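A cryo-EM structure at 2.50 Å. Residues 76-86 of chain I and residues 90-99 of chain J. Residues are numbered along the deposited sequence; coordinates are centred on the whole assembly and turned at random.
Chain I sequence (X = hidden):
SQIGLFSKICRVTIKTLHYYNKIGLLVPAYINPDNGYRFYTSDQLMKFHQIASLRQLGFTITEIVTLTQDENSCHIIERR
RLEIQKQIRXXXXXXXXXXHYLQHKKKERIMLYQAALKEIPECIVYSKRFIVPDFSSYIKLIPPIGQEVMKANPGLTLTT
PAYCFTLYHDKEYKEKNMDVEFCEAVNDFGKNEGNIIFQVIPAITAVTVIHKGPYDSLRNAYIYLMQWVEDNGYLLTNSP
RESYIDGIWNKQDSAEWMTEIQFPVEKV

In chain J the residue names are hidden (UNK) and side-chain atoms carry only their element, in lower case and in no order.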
ATOM      1  N   ILE I  76     -56.781 -49.263 -35.591  1.00131.70           N
ATOM      2  CA  ILE I  76     -56.004 -48.687 -34.493  1.00131.70           C
ATOM      3  C   ILE I  76     -56.758 -48.752 -33.168  1.00131.70           C
ATOM      4  O   ILE I  76     -56.156 -49.011 -32.117  1.00131.70           O
ATOM      5  CB  ILE I  76     -55.594 -47.244 -34.849  1.00131.70           C
ATOM      6  CG1 ILE I  76     -54.662 -47.230 -36.059  1.00131.70           C
ATOM      7  CG2 ILE I  76     -54.893 -46.568 -33.684  1.00131.70           C
ATOM      8  CD1 ILE I  76     -53.335 -47.922 -35.810  1.00131.70           C
ATOM      9  N   ILE I  77     -58.080 -48.556 -33.184  1.00133.30           N
ATOM     10  CA  ILE I  77     -58.824 -48.697 -31.932  1.00133.30           C
ATOM     11  C   ILE I  77     -58.817 -50.151 -31.473  1.00133.30           C
ATOM     12  O   ILE I  77     -58.760 -50.436 -30.272  1.00133.30           O
ATOM     13  CB  ILE I  77     -60.226 -48.065 -32.040  1.00133.30           C
ATOM     14  CG1 ILE I  77     -60.969 -48.491 -33.295  1.00133.30           C
ATOM     15  CG2 ILE I  77     -60.096 -46.557 -32.016  1.00133.30           C
ATOM     16  CD1 ILE I  77     -62.360 -47.890 -33.390  1.00133.30           C
ATOM     17  N   GLU I  78     -58.858 -51.089 -32.420  1.00134.63           N
ATOM     18  CA  GLU I  78     -58.731 -52.502 -32.059  1.00134.63           C
ATOM     19  C   GLU I  78     -57.349 -52.847 -31.534  1.00134.63           C
ATOM     20  O   GLU I  78     -57.227 -53.635 -30.584  1.00134.63           O
ATOM     21  CB  GLU I  78     -59.143 -53.397 -33.216  1.00134.63           C
ATOM     22  CG  GLU I  78     -59.641 -54.748 -32.747  1.00134.63           C
ATOM     23  CD  GLU I  78     -60.904 -54.808 -31.989  1.00134.63           C
ATOM     24  OE1 GLU I  78     -61.005 -55.748 -31.187  1.00134.63           O
ATOM     25  OE2 GLU I  78     -61.659 -53.818 -31.966  1.00134.63           O
ATOM     26  N   ARG I  79     -56.293 -52.292 -32.125  1.00132.47           N
ATOM     27  CA  ARG I  79     -54.968 -52.501 -31.561  1.00132.47           C
ATOM     28  C   ARG I  79     -54.887 -51.969 -30.132  1.00132.47           C
ATOM     29  O   ARG I  79     -54.339 -52.634 -29.244  1.00132.47           O
ATOM     30  CB  ARG I  79     -53.915 -51.843 -32.435  1.00132.47           C
ATOM     31  CG  ARG I  79     -52.527 -52.186 -31.965  1.00132.47           C
ATOM     32  CD  ARG I  79     -51.471 -51.719 -32.929  1.00132.47           C
ATOM     33  NE  ARG I  79     -51.154 -50.314 -32.723  1.00132.47           N
ATOM     34  CZ  ARG I  79     -50.772 -49.489 -33.688  1.00132.47           C
ATOM     35  NH1 ARG I  79     -50.502 -48.222 -33.410  1.00132.47           N
ATOM     36  NH2 ARG I  79     -50.667 -49.933 -34.934  1.00132.47           N
ATOM     37  N   ARG I  80     -55.435 -50.773 -29.886  1.00131.13           N
ATOM     38  CA  ARG I  80     -55.390 -50.230 -28.533  1.00131.13           C
ATOM     39  C   ARG I  80     -56.239 -51.053 -27.573  1.00131.13           C
ATOM     40  O   ARG I  80     -55.846 -51.250 -26.422  1.00131.13           O
ATOM     41  CB  ARG I  80     -55.840 -48.771 -28.522  1.00131.13           C
ATOM     42  CG  ARG I  80     -55.868 -48.134 -27.138  1.00131.13           C
ATOM     43  CD  ARG I  80     -54.511 -48.228 -26.454  1.00131.13           C
ATOM     44  NE  ARG I  80     -54.590 -47.856 -25.045  1.00131.13           N
ATOM     45  CZ  ARG I  80     -53.670 -48.158 -24.136  1.00131.13           C
ATOM     46  NH1 ARG I  80     -52.594 -48.843 -24.480  1.00131.13           N
ATOM     47  NH2 ARG I  80     -53.834 -47.790 -22.874  1.00131.13           N
ATOM     48  N   ARG I  81     -57.377 -51.577 -28.037  1.00135.09           N
ATOM     49  CA  ARG I  81     -58.216 -52.398 -27.170  1.00135.09           C
ATOM     50  C   ARG I  81     -57.529 -53.708 -26.803  1.00135.09           C
ATOM     51  O   ARG I  81     -57.521 -54.101 -25.627  1.00135.09           O
ATOM     52  CB  ARG I  81     -59.555 -52.683 -27.856  1.00135.09           C
ATOM     53  CG  ARG I  81     -60.648 -53.176 -26.919  1.00135.09           C
ATOM     54  CD  ARG I  81     -60.884 -54.672 -27.073  1.00135.09           C
ATOM     55  NE  ARG I  81     -61.550 -55.081 -28.304  1.00135.09           N
ATOM     56  CZ  ARG I  81     -62.865 -55.058 -28.485  1.00135.09           C
ATOM     57  NH1 ARG I  81     -63.662 -54.643 -27.510  1.00135.09           N
ATOM     58  NH2 ARG I  81     -63.383 -55.457 -29.638  1.00135.09           N
ATOM     59  N   LEU I  82     -56.910 -54.375 -27.787  1.00135.15           N
ATOM     60  CA  LEU I  82     -56.193 -55.614 -27.499  1.00135.15           C
ATOM     61  C   LEU I  82     -55.017 -55.354 -26.573  1.00135.15           C
ATOM     62  O   LEU I  82     -54.763 -56.134 -25.645  1.00135.15           O
ATOM     63  CB  LEU I  82     -55.752 -56.311 -28.791  1.00135.15           C
ATOM     64  CG  LEU I  82     -54.741 -55.748 -29.792  1.00135.15           C
ATOM     65  CD1 LEU I  82     -53.304 -56.125 -29.436  1.00135.15           C
ATOM     66  CD2 LEU I  82     -55.085 -56.205 -31.205  1.00135.15           C
ATOM     67  N   GLU I  83     -54.302 -54.251 -26.792  1.00135.00           N
ATOM     68  CA  GLU I  83     -53.198 -53.925 -25.907  1.00135.00           C
ATOM     69  C   GLU I  83     -53.690 -53.605 -24.503  1.00135.00           C
ATOM     70  O   GLU I  83     -53.010 -53.932 -23.525  1.00135.00           O
ATOM     71  CB  GLU I  83     -52.396 -52.758 -26.477  1.00135.00           C
ATOM     72  CG  GLU I  83     -51.180 -52.396 -25.653  1.00135.00           C
ATOM     73  CD  GLU I  83     -50.755 -50.959 -25.833  1.00135.00           C
ATOM     74  OE1 GLU I  83     -50.390 -50.321 -24.825  1.00135.00           O
ATOM     75  OE2 GLU I  83     -50.778 -50.470 -26.979  1.00135.00           O
ATOM     76  N   ILE I  84     -54.865 -52.982 -24.377  1.00135.32           N
ATOM     77  CA  ILE I  84     -55.401 -52.698 -23.052  1.00135.32           C
ATOM     78  C   ILE I  84     -55.752 -53.984 -22.313  1.00135.32           C
ATOM     79  O   ILE I  84     -55.438 -54.123 -21.128  1.00135.32           O
ATOM     80  CB  ILE I  84     -56.618 -51.764 -23.166  1.00135.32           C
ATOM     81  CG1 ILE I  84     -56.166 -50.326 -23.362  1.00135.32           C
ATOM     82  CG2 ILE I  84     -57.439 -51.807 -21.904  1.00135.32           C
ATOM     83  CD1 ILE I  84     -57.297 -49.380 -23.611  1.00135.32           C
ATOM     84  N   GLN I  85     -56.401 -54.947 -22.983  1.00136.81           N
ATOM     85  CA  GLN I  85     -56.682 -56.206 -22.281  1.00136.81           C
ATOM     86  C   GLN I  85     -55.406 -56.966 -21.944  1.00136.81           C
ATOM     87  O   GLN I  85     -55.328 -57.606 -20.890  1.00136.81           O
ATOM     88  CB  GLN I  85     -57.671 -57.125 -23.002  1.00136.81           C
ATOM     89  CG  GLN I  85     -57.455 -57.474 -24.433  1.00136.81           C
ATOM     90  CD  GLN I  85     -58.559 -56.884 -25.254  1.00136.81           C
ATOM     91  OE1 GLN I  85     -59.298 -56.035 -24.766  1.00136.81           O
ATOM     92  NE2 GLN I  85     -58.719 -57.358 -26.482  1.00136.81           N
ATOM     93  N   LYS I  86     -54.416 -56.947 -22.840  1.00137.38           N
ATOM     94  CA  LYS I  86     -53.146 -57.600 -22.538  1.00137.38           C
ATOM     95  C   LYS I  86     -52.495 -56.961 -21.319  1.00137.38           C
ATOM     96  O   LYS I  86     -51.996 -57.658 -20.425  1.00137.38           O
ATOM     97  CB  LYS I  86     -52.223 -57.548 -23.758  1.00137.38           C
ATOM     98  CG  LYS I  86     -50.915 -58.327 -23.612  1.00137.38           C
ATOM     99  CD  LYS I  86     -49.743 -57.451 -23.199  1.00137.38           C
ATOM    100  CE  LYS I  86     -49.318 -56.514 -24.311  1.00137.38           C
ATOM    101  NZ  LYS I  86     -48.189 -55.647 -23.879  1.00137.38           N
TER
ATOM    102  N   UNK J  90     -58.044 -47.782 -13.557  1.00137.10           N
ATOM    103  CA  UNK J  90     -58.113 -46.846 -14.670  1.00137.10           C
ATOM    104  C   UNK J  90     -58.036 -47.591 -15.995  1.00137.10           C
ATOM    105  O   UNK J  90     -58.661 -47.175 -16.973  1.00137.10           O
ATOM    106  o   UNK J  90     -56.223 -44.119 -13.072  1.00137.10           O
ATOM    107  c   UNK J  90     -57.075 -45.009 -13.278  1.00137.10           C
ATOM    108  c   UNK J  90     -57.008 -45.799 -14.568  1.00137.10           C
ATOM    109  o   UNK J  90     -57.990 -45.272 -12.473  1.00137.10           O
ATOM    110  N   UNK J  91     -57.254 -48.668 -16.059  1.00137.60           N
ATOM    111  CA  UNK J  91     -57.126 -49.405 -17.311  1.00137.60           C
ATOM    112  C   UNK J  91     -58.436 -50.105 -17.637  1.00137.60           C
ATOM    113  O   UNK J  91     -58.825 -50.192 -18.806  1.00137.60           O
ATOM    114  s   UNK J  91     -54.321 -49.040 -18.945  1.00137.60           S
ATOM    115  c   UNK J  91     -54.597 -49.879 -17.380  1.00137.60           C
ATOM    116  c   UNK J  91     -53.278 -47.696 -18.395  1.00137.60           C
ATOM    117  c   UNK J  91     -55.996 -50.429 -17.213  1.00137.60           C
ATOM    118  N   UNK J  92     -59.112 -50.638 -16.615  1.00137.48           N
ATOM    119  CA  UNK J  92     -60.426 -51.236 -16.816  1.00137.48           C
ATOM    120  C   UNK J  92     -61.437 -50.185 -17.255  1.00137.48           C
ATOM    121  O   UNK J  92     -62.288 -50.446 -18.119  1.00137.48           O
ATOM    122  c   UNK J  92     -60.888 -51.930 -15.535  1.00137.48           C
ATOM    123  N   UNK J  93     -61.344 -48.978 -16.680  1.00137.56           N
ATOM    124  CA  UNK J  93     -62.180 -47.874 -17.144  1.00137.56           C
ATOM    125  C   UNK J  93     -61.928 -47.588 -18.622  1.00137.56           C
ATOM    126  O   UNK J  93     -62.869 -47.503 -19.417  1.00137.56           O
ATOM    127  c   UNK J  93     -62.741 -45.441 -16.727  1.00137.56           C
ATOM    128  o   UNK J  93     -62.195 -44.319 -16.732  1.00137.56           O
ATOM    129  o   UNK J  93     -63.928 -45.622 -17.070  1.00137.56           O
ATOM    130  c   UNK J  93     -61.925 -46.637 -16.284  1.00137.56           C
ATOM    131  N   UNK J  94     -60.653 -47.442 -19.000  1.00134.99           N
ATOM    132  CA  UNK J  94     -60.280 -47.202 -20.393  1.00134.99           C
ATOM    133  C   UNK J  94     -60.768 -48.324 -21.304  1.00134.99           C
ATOM    134  O   UNK J  94     -61.119 -48.083 -22.463  1.00134.99           O
ATOM    135  c   UNK J  94     -58.224 -45.745 -19.926  1.00134.99           C
ATOM    136  s   UNK J  94     -56.434 -45.609 -20.087  1.00134.99           S
ATOM    137  c   UNK J  94     -55.973 -45.146 -18.423  1.00134.99           C
ATOM    138  c   UNK J  94     -58.766 -47.036 -20.514  1.00134.99           C
ATOM    139  N   UNK J  95     -60.761 -49.562 -20.809  1.00136.86           N
ATOM    140  CA  UNK J  95     -61.235 -50.688 -21.608  1.00136.86           C
ATOM    141  C   UNK J  95     -62.729 -50.580 -21.869  1.00136.86           C
ATOM    142  O   UNK J  95     -63.198 -50.836 -22.988  1.00136.86           O
ATOM    143  c   UNK J  95     -60.659 -53.172 -23.121  1.00136.86           C
ATOM    144  c   UNK J  95     -60.928 -52.005 -20.906  1.00136.86           C
ATOM    145  c   UNK J  95     -60.875 -54.498 -21.000  1.00136.86           C
ATOM    146  c   UNK J  95     -61.286 -53.238 -21.732  1.00136.86           C
ATOM    147  N   UNK J  96     -63.494 -50.221 -20.840  1.00137.45           N
ATOM    148  CA  UNK J  96     -64.921 -50.014 -21.048  1.00137.45           C
ATOM    149  C   UNK J  96     -65.159 -48.864 -22.017  1.00137.45           C
ATOM    150  O   UNK J  96     -66.039 -48.938 -22.884  1.00137.45           O
ATOM    151  c   UNK J  96     -65.609 -49.748 -19.714  1.00137.45           C
ATOM    152  o   UNK J  96     -64.863 -48.820 -18.951  1.00137.45           O
ATOM    153  N   UNK J  97     -64.341 -47.818 -21.926  1.00135.25           N
ATOM    154  CA  UNK J  97     -64.516 -46.691 -22.834  1.00135.25           C
ATOM    155  C   UNK J  97     -64.183 -47.056 -24.280  1.00135.25           C
ATOM    156  O   UNK J  97     -64.894 -46.641 -25.197  1.00135.25           O
ATOM    157  n   UNK J  97     -63.886 -42.602 -21.444  1.00135.25           N
ATOM    158  n   UNK J  97     -62.746 -42.298 -19.469  1.00135.25           N
ATOM    159  n   UNK J  97     -62.304 -40.946 -21.261  1.00135.25           N
ATOM    160  c   UNK J  97     -62.980 -41.948 -20.725  1.00135.25           C
ATOM    161  c   UNK J  97     -64.682 -43.717 -20.941  1.00135.25           C
ATOM    162  c   UNK J  97     -63.913 -45.019 -20.959  1.00135.25           C
ATOM    163  c   UNK J  97     -63.636 -45.530 -22.368  1.00135.25           C
ATOM    164  N   UNK J  98     -63.117 -47.832 -24.513  1.00137.08           N
ATOM    165  CA  UNK J  98     -62.790 -48.233 -25.884  1.00137.08           C
ATOM    166  C   UNK J  98     -63.815 -49.215 -26.469  1.00137.08           C
ATOM    167  O   UNK J  98     -64.155 -49.120 -27.657  1.00137.08           O
ATOM    168  c   UNK J  98     -61.341 -48.753 -25.982  1.00137.08           C
ATOM    169  c   UNK J  98     -61.094 -47.818 -28.339  1.00137.08           C
ATOM    170  c   UNK J  98     -61.113 -49.979 -25.155  1.00137.08           C
ATOM    171  c   UNK J  98     -60.962 -49.023 -27.441  1.00137.08           C
ATOM    172  N   UNK J  99     -64.313 -50.181 -25.678  1.00139.12           N
ATOM    173  CA  UNK J  99     -65.361 -51.062 -26.211  1.00139.12           C
ATOM    174  C   UNK J  99     -66.608 -50.250 -26.557  1.00139.12           C
ATOM    175  O   UNK J  99     -67.259 -50.498 -27.580  1.00139.12           O
ATOM    176  o   UNK J  99     -67.111 -51.189 -23.781  1.00139.12           O
ATOM    177  n   UNK J  99     -65.559 -52.575 -22.947  1.00139.12           N
ATOM    178  c   UNK J  99     -66.156 -51.941 -23.948  1.00139.12           C
ATOM    179  c   UNK J  99     -65.664 -52.279 -25.321  1.00139.12           C
TER

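Position J90 carries two side-chain carbons, the second bonded to two oxygens. That carboxylate on a single methylene is Asp J90; its CB, the side-chain atom nearest the chain I stretch, is 9.1 Å from Arg I80 NH2, too far for contact.

Position J91 has an unbranched chain of two carbons, a sulfur and a terminal carbon, which only methionine provides. Met J91 approaches the guanidinium of Arg I80 obliquely, with SD 4.2 Å from Arg I80 NH2, and its backbone O lies 3.8 Å from Ile I84 CG2.

Position J92 shows a single carbon beyond CA, so it is Ala J92. Its CA-to-CB bond points away from chain I, and CB is 7.2 Å from Ile I84 CG2.

Position J93 repeats the pattern of two carbons and two terminal oxygens and is Asp J93. It too lies beyond contact range of chain I.

Position J94 again has two carbons, sulfur and carbon in a line: Met J94. Its CA-to-CB bond points toward chain I, placing CB 4.2 Å from Ile I84 CD1, but chi2 of 180° extends the chain and its end leads away. SD nevertheless lies at the edge of the Arg I80 guanidinium, 4.4 Å from NH2 of Arg I80.

Position J95 has four carbons forked at the second, the signature of leucine. CB of Leu J95 is 3.6 Å from Ile I84 CG2. Its CD1 lies 3.8 Å from Arg I81 CG and 3.6 Å from Gln I85 OE1, so one methyl touches both the aliphatic part of the arginine and the amide oxygen.

Position J96 holds one carbon and one oxygen. With a single unbranched carbon this is Ser J96, whose OG donates a very short hydrogen bond of 2.4 Å to Asp J93 O within its own helix.

Position J97 runs through three carbons to a nitrogen, then a carbon bearing two more nitrogens, a guanidinium. Arg J97 makes no contact with chain I; its NH1 forms a salt bridge with Asp J93 OD1 at 3.4 Å.

Position J98 has four carbons forked at the first, one arm two carbons long, which distinguishes isoleucine from leucine. Ile J98 CD1 is 3.8 Å from Ile I77 CB, and its CG2 is 3.7 Å from Arg I81 CG and 4.2 Å from Ile I84 CD1.

Position J99 has two carbons, the second carrying one oxygen and one nitrogen: Asn J99. Its CB lies 3.8 Å from Arg I81 NH1, at the edge of the guanidinium.

The helices run nearly antiparallel, at 151° between their directions, with axes approaching to 9.7 Å. Ile I84 is the knob, seated among Met J91, Met J94, Leu J95 and Ile J98. No hydrogen bond crosses between the stretches. Glu I78 OE1 accepts from Arg I81 NH2 at 2.9 Å, within a salt bridge, while Arg I81 CG packs on chain J. Packing thus carries this contact, which buries 444 Å² in total.

Chain J 90-99: DMADMLSRIN
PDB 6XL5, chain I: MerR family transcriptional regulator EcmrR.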